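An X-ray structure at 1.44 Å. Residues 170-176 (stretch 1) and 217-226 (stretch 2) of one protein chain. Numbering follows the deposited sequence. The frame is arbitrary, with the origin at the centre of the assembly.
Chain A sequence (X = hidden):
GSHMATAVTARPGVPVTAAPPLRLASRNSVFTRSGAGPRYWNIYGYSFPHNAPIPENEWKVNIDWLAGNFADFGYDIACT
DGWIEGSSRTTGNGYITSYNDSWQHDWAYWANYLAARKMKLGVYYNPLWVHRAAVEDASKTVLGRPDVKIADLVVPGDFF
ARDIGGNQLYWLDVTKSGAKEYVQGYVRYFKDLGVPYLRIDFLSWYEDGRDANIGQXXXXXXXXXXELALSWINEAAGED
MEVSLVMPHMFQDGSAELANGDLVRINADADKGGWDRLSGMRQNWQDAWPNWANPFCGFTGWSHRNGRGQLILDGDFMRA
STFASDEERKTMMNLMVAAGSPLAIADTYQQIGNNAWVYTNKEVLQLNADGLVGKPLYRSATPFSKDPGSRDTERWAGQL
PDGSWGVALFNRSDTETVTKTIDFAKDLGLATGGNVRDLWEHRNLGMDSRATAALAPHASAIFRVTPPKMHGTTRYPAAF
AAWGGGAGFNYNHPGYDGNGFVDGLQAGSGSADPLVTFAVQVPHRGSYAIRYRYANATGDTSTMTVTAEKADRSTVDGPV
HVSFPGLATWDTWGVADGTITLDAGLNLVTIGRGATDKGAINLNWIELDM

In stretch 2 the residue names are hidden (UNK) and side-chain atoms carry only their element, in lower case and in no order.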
ATOM      1  N   TYR A 170      19.110  19.438  -9.309  1.00 16.08           N
ATOM      2  CA  TYR A 170      19.249  19.918  -7.960  1.00 16.97           C
ATOM      3  C   TYR A 170      18.199  19.316  -7.059  1.00 16.43           C
ATOM      4  O   TYR A 170      17.091  19.008  -7.523  1.00 16.60           O
ATOM      5  CB  TYR A 170      19.060  21.444  -7.893  1.00 17.10           C
ATOM      6  CG  TYR A 170      20.177  22.260  -8.472  1.00 17.78           C
ATOM      7  CD1 TYR A 170      20.184  22.627  -9.812  1.00 18.15           C
ATOM      8  CD2 TYR A 170      21.231  22.686  -7.672  1.00 18.33           C
ATOM      9  CE1 TYR A 170      21.230  23.381 -10.343  1.00 18.31           C
ATOM     10  CE2 TYR A 170      22.272  23.440  -8.199  1.00 19.01           C
ATOM     11  CZ  TYR A 170      22.254  23.785  -9.530  1.00 20.43           C
ATOM     12  OH  TYR A 170      23.289  24.539 -10.062  1.00 21.87           O
ATOM     13  N   TRP A 171      18.490  19.203  -5.772  1.00 16.48           N
ATOM     14  CA  TRP A 171      17.439  19.071  -4.796  1.00 16.58           C
ATOM     15  C   TRP A 171      16.947  20.471  -4.421  1.00 17.33           C
ATOM     16  O   TRP A 171      17.738  21.373  -4.151  1.00 18.89           O
ATOM     17  CB  TRP A 171      17.923  18.375  -3.529  1.00 16.16           C
ATOM     18  CG  TRP A 171      18.059  16.879  -3.615  1.00 15.77           C
ATOM     19  CD1 TRP A 171      19.179  16.145  -3.328  1.00 15.82           C
ATOM     20  CD2 TRP A 171      17.027  15.928  -3.916  1.00 15.30           C
ATOM     21  NE1 TRP A 171      18.922  14.820  -3.472  1.00 15.89           N
ATOM     22  CE2 TRP A 171      17.609  14.648  -3.823  1.00 15.32           C
ATOM     23  CE3 TRP A 171      15.678  16.030  -4.254  1.00 15.64           C
ATOM     24  CZ2 TRP A 171      16.882  13.468  -4.056  1.00 15.80           C
ATOM     25  CZ3 TRP A 171      14.951  14.860  -4.484  1.00 16.05           C
ATOM     26  CH2 TRP A 171      15.558  13.593  -4.398  1.00 16.14           C
ATOM     27  N   LEU A 172      15.637  20.639  -4.419  1.00 16.23           N
ATOM     28  CA  LEU A 172      14.990  21.876  -3.996  1.00 17.06           C
ATOM     29  C   LEU A 172      15.330  22.228  -2.579  1.00 17.72           C
ATOM     30  O   LEU A 172      15.385  21.365  -1.734  1.00 16.54           O
ATOM     31  CB  LEU A 172      13.473  21.690  -4.124  1.00 18.32           C
ATOM     32  CG  LEU A 172      12.590  22.798  -3.531  1.00 20.38           C
ATOM     33  CD1 LEU A 172      12.757  24.027  -4.379  1.00 21.52           C
ATOM     34  CD2 LEU A 172      11.142  22.346  -3.476  1.00 21.47           C
ATOM     35  N   ASP A 173      15.557  23.519  -2.318  1.00 17.02           N
ATOM     36  CA  ASP A 173      15.658  24.030  -0.960  1.00 17.21           C
ATOM     37  C   ASP A 173      14.290  24.512  -0.501  1.00 16.90           C
ATOM     38  O   ASP A 173      13.824  25.592  -0.886  1.00 16.34           O
ATOM     39  CB  ASP A 173      16.670  25.163  -0.877  1.00 18.27           C
ATOM     40  CG  ASP A 173      16.828  25.689   0.535  1.00 18.45           C
ATOM     41  OD1 ASP A 173      16.146  25.239   1.477  1.00 19.78           O
ATOM     42  OD2 ASP A 173      17.673  26.594   0.682  1.00 22.18           O
ATOM     43  N   VAL A 174      13.627  23.699   0.315  1.00 16.56           N
ATOM     44  CA  VAL A 174      12.264  23.999   0.767  1.00 17.96           C
ATOM     45  C   VAL A 174      12.158  25.224   1.678  1.00 18.27           C
ATOM     46  O   VAL A 174      11.039  25.677   1.969  1.00 18.87           O
ATOM     47  CB  VAL A 174      11.551  22.778   1.416  1.00 19.13           C
ATOM     48  CG1 VAL A 174      11.506  21.611   0.450  1.00 19.29           C
ATOM     49  CG2 VAL A 174      12.204  22.378   2.732  1.00 20.60           C
ATOM     50  N   THR A 175      13.289  25.755   2.127  1.00 18.00           N
ATOM     51  CA  THR A 175      13.285  26.991   2.929  1.00 19.52           C
ATOM     52  C   THR A 175      13.275  28.250   2.049  1.00 20.18           C
ATOM     53  O   THR A 175      13.137  29.361   2.578  1.00 20.58           O
ATOM     54  CB  THR A 175      14.492  27.036   3.903  1.00 20.48           C
ATOM     55  OG1 THR A 175      15.705  27.297   3.187  1.00 20.49           O
ATOM     56  CG2 THR A 175      14.611  25.751   4.706  1.00 22.33           C
ATOM     57  N   LYS A 176      13.426  28.113   0.735  1.00 18.57           N
ATOM     58  CA  LYS A 176      13.443  29.282  -0.158  1.00 19.15           C
ATOM     59  C   LYS A 176      12.048  29.782  -0.470  1.00 17.91           C
ATOM     60  O   LYS A 176      11.096  28.997  -0.627  1.00 16.55           O
ATOM     61  CB  LYS A 176      14.104  28.925  -1.486  1.00 20.38           C
ATOM     62  CG  LYS A 176      15.594  28.667  -1.377  1.00 23.67           C
ATOM     63  CD  LYS A 176      16.380  29.966  -1.292  1.00 24.40           C
ATOM     64  CE  LYS A 176      17.880  29.741  -1.505  1.00 25.87           C
ATOM     65  NZ  LYS A 176      18.523  29.081  -0.340  1.00 25.62           N
ATOM     66  N   UNK A 217      25.673  10.025  -0.597  1.00 19.56           N
ATOM     67  CA  UNK A 217      25.340  10.253  -1.996  1.00 19.41           C
ATOM     68  C   UNK A 217      25.103  11.723  -2.346  1.00 17.60           C
ATOM     69  O   UNK A 217      25.352  12.131  -3.470  1.00 18.25           O
ATOM     70  c   UNK A 217      24.138   9.403  -2.431  1.00 19.13           C
ATOM     71  c   UNK A 217      24.547   7.935  -2.454  1.00 19.74           C
ATOM     72  c   UNK A 217      22.931   9.630  -1.547  1.00 20.22           C
ATOM     73  N   UNK A 218      24.560  12.493  -1.401  1.00 17.18           N
ATOM     74  CA  UNK A 218      24.406  13.942  -1.587  1.00 17.20           C
ATOM     75  C   UNK A 218      24.186  14.642  -0.251  1.00 17.11           C
ATOM     76  O   UNK A 218      24.271  14.007   0.802  1.00 18.33           O
ATOM     77  c   UNK A 218      21.937  13.754  -2.299  1.00 16.12           C
ATOM     78  n   UNK A 218      21.359  13.041  -3.227  1.00 14.50           N
ATOM     79  c   UNK A 218      23.329  14.258  -2.647  1.00 17.04           C
ATOM     80  o   UNK A 218      21.373  14.052  -1.221  1.00 17.65           O
ATOM     81  N   UNK A 219      23.946  15.952  -0.283  1.00 18.21           N
ATOM     82  CA  UNK A 219      23.645  16.683   0.940  1.00 18.41           C
ATOM     83  C   UNK A 219      22.377  16.173   1.608  1.00 18.53           C
ATOM     84  O   UNK A 219      21.406  15.858   0.915  1.00 18.76           O
ATOM     85  c   UNK A 219      23.496  18.168   0.640  1.00 19.21           C
ATOM     86  N   UNK A 220      22.349  16.114   2.952  1.00 18.12           N
ATOM     87  CA  UNK A 220      21.118  15.860   3.667  1.00 18.03           C
ATOM     88  C   UNK A 220      20.208  17.097   3.657  1.00 18.24           C
ATOM     89  O   UNK A 220      20.710  18.226   3.560  1.00 18.97           O
ATOM     90  c   UNK A 220      23.460  16.404   3.888  1.00 18.30           C
ATOM     91  c   UNK A 220      22.800  16.409   5.227  1.00 18.98           C
ATOM     92  c   UNK A 220      21.595  15.550   5.085  1.00 18.90           C
ATOM     93  N   UNK A 221      18.914  16.902   3.826  1.00 16.85           N
ATOM     94  CA  UNK A 221      17.980  18.036   3.962  1.00 17.68           C
ATOM     95  C   UNK A 221      17.190  18.066   5.242  1.00 19.93           C
ATOM     96  O   UNK A 221      16.537  19.074   5.534  1.00 20.28           O
ATOM     97  n   UNK A 221      19.222  19.177  -0.089  1.00 18.44           N
ATOM     98  c   UNK A 221      17.110  18.141   2.713  1.00 17.74           C
ATOM     99  c   UNK A 221      19.285  17.855  -0.158  1.00 17.89           C
ATOM    100  c   UNK A 221      17.933  18.374   1.499  1.00 17.68           C
ATOM    101  c   UNK A 221      18.399  19.523   0.948  1.00 16.53           C
ATOM    102  n   UNK A 221      18.538  17.352   0.808  1.00 17.98           N
ATOM    103  N   UNK A 222      17.276  16.983   6.032  1.00 18.50           N
ATOM    104  CA  UNK A 222      16.736  16.960   7.383  1.00 19.97           C
ATOM    105  C   UNK A 222      15.299  16.496   7.491  1.00 18.77           C
ATOM    106  O   UNK A 222      14.523  16.530   6.523  1.00 17.92           O
ATOM    107  N   UNK A 223      14.936  16.148   8.714  1.00 20.71           N
ATOM    108  CA  UNK A 223      13.654  15.537   8.999  1.00 20.25           C
ATOM    109  C   UNK A 223      12.485  16.501   8.838  1.00 20.61           C
ATOM    110  O   UNK A 223      11.449  16.160   8.269  1.00 20.43           O
ATOM    111  c   UNK A 223      12.252  13.014  10.000  1.00 21.58           C
ATOM    112  c   UNK A 223      12.436  14.247  10.840  1.00 21.41           C
ATOM    113  c   UNK A 223      13.684  14.981  10.429  1.00 20.63           C
ATOM    114  n   UNK A 223      11.087  10.819   8.677  1.00 19.70           N
ATOM    115  n   UNK A 223       9.487  10.624  10.320  1.00 22.08           N
ATOM    116  n   UNK A 223      11.079  12.273  10.451  1.00 21.73           N
ATOM    117  c   UNK A 223      10.547  11.239   9.811  1.00 21.31           C
ATOM    118  N   UNK A 224      12.628  17.723   9.343  1.00 21.47           N
ATOM    119  CA  UNK A 224      11.524  18.660   9.280  1.00 19.97           C
ATOM    120  C   UNK A 224      11.223  19.022   7.827  1.00 18.44           C
ATOM    121  O   UNK A 224      10.066  19.107   7.423  1.00 18.49           O
ATOM    122  c   UNK A 224      11.835  19.916  10.110  1.00 21.89           C
ATOM    123  N   UNK A 225      12.270  19.195   7.031  1.00 18.20           N
ATOM    124  CA  UNK A 225      12.100  19.534   5.624  1.00 17.91           C
ATOM    125  C   UNK A 225      11.445  18.398   4.839  1.00 17.37           C
ATOM    126  O   UNK A 225      10.603  18.634   3.989  1.00 18.05           O
ATOM    127  n   UNK A 225      15.179  21.532   5.251  1.00 19.84           N
ATOM    128  c   UNK A 225      13.905  21.283   5.417  1.00 19.47           C
ATOM    129  o   UNK A 225      13.114  22.100   5.890  1.00 20.13           O
ATOM    130  c   UNK A 225      13.432  19.908   4.998  1.00 18.58           C
ATOM    131  N   UNK A 226      11.826  17.170   5.150  1.00 18.14           N
ATOM    132  CA  UNK A 226      11.199  15.989   4.547  1.00 17.27           C
ATOM    133  C   UNK A 226       9.721  15.905   4.876  1.00 16.86           C
ATOM    134  O   UNK A 226       8.879  15.697   3.989  1.00 17.04           O
ATOM    135  c   UNK A 226      10.861  12.486   5.370  1.00 16.41           C
ATOM    136  c   UNK A 226      10.454  11.248   4.897  1.00 16.17           C
ATOM    137  c   UNK A 226      10.612  10.945   3.575  1.00 15.99           C
ATOM    138  c   UNK A 226      11.585  13.094   3.201  1.00 16.53           C
ATOM    139  c   UNK A 226      11.920  14.750   5.075  1.00 16.37           C
ATOM    140  c   UNK A 226      11.164  11.876   2.714  1.00 15.37           C
ATOM    141  c   UNK A 226      11.432  13.419   4.536  1.00 15.80           C
ATOM    142  o   UNK A 226      10.219   9.708   3.075  1.00 16.09           O
TER

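Position 217 carries three side-chain carbons, with the first, bonded to CA, bearing the other two. Branching at CB with no heteroatom identifies Val 217. Its side chain makes no contact with stretch 1, so the assignment rests on connectivity alone.

Position 218 has two carbons, the second bearing one oxygen and one nitrogen: a short primary amide. CB points toward stretch 1, and the amide lies at the edge of the Trp 171 indole, near its plane. The residue is Asn 218, with chi1 in the p well. ND2 as modelled is 3.0 Å from Trp 171 NE1. Two nitrogens so close suggest that the amide is probably turned over in the model; a hydrogen bond from the indole may exist if it is turned back.

Position 219 has a single carbon, which makes it Ala 219. It points sideways and makes no contact, although Ala 219 CA is the nearest to Trp 171 CA, at 8.8 Å.

At position 220 three carbons close a ring onto the backbone N, the signature of Pro 220. The pucker is C-gamma endo, and the CA-to-CB bond points away from stretch 1.

Position 221 shows one carbon followed by a five-membered ring of three carbons and two nitrogens, an imidazole, and one of the ring carbons approaches Trp 171 CD1. This is His 221, and the approaching atom is CE1, 3.6 Å from Trp 171 CD1. The ring centroid lies 5.1 Å from that of the indole five-membered ring, with the planes at 66°, an oblique arrangement. Both ring nitrogens are hydrogen-bonded elsewhere in the structure.

Position 222 has no side-chain atom and is Gly 222. At phi/psi of 90/163 a CB would be jammed against the carbonyl O of His 221, which by itself calls for glycine. The residue is the N-cap of the following helix.

Position 223 has three carbons, a nitrogen, and a carbon carrying two more nitrogens. This guanidinium chain is Arg 223, which is out of reach of stretch 1.

The lone side-chain carbon at position 224 gives Ala 224, exposed and without contact.

Position 225 repeats the two-carbon amide pattern. Its CB points toward stretch 1, and its side-chain oxygen approaches Val 174 CG2 and Thr 175 CG2. This is Asn 225: OD1 lies 3.3 Å from Val 174 CG2 and 4.1 Å from Thr 175 CG2. ND2 donates to His 221 O at 2.8 Å.

Position 226 has one carbon and a six-carbon ring bearing one oxygen: Tyr 226. Its CA-to-CB bond points away, while its N donates to Gly 222 O at 3.1 Å, an early turn of the helix.

The contact buries 283 Å², both sides summed, and works mainly by packing, with no clear hydrogen bond across it. Trp 171 meets Asn 218 and His 221, while Val 174 and Thr 175 meet Asn 225. The second group sits on a braced turn: Lys 176 N donates to Asp 173 O at 3.0 Å, closing a type I turn, and Thr 175 OG1 donates to Asp 173 OD1 at 2.7 Å.

Stretch 2 (217-226) VNAPHGRANY
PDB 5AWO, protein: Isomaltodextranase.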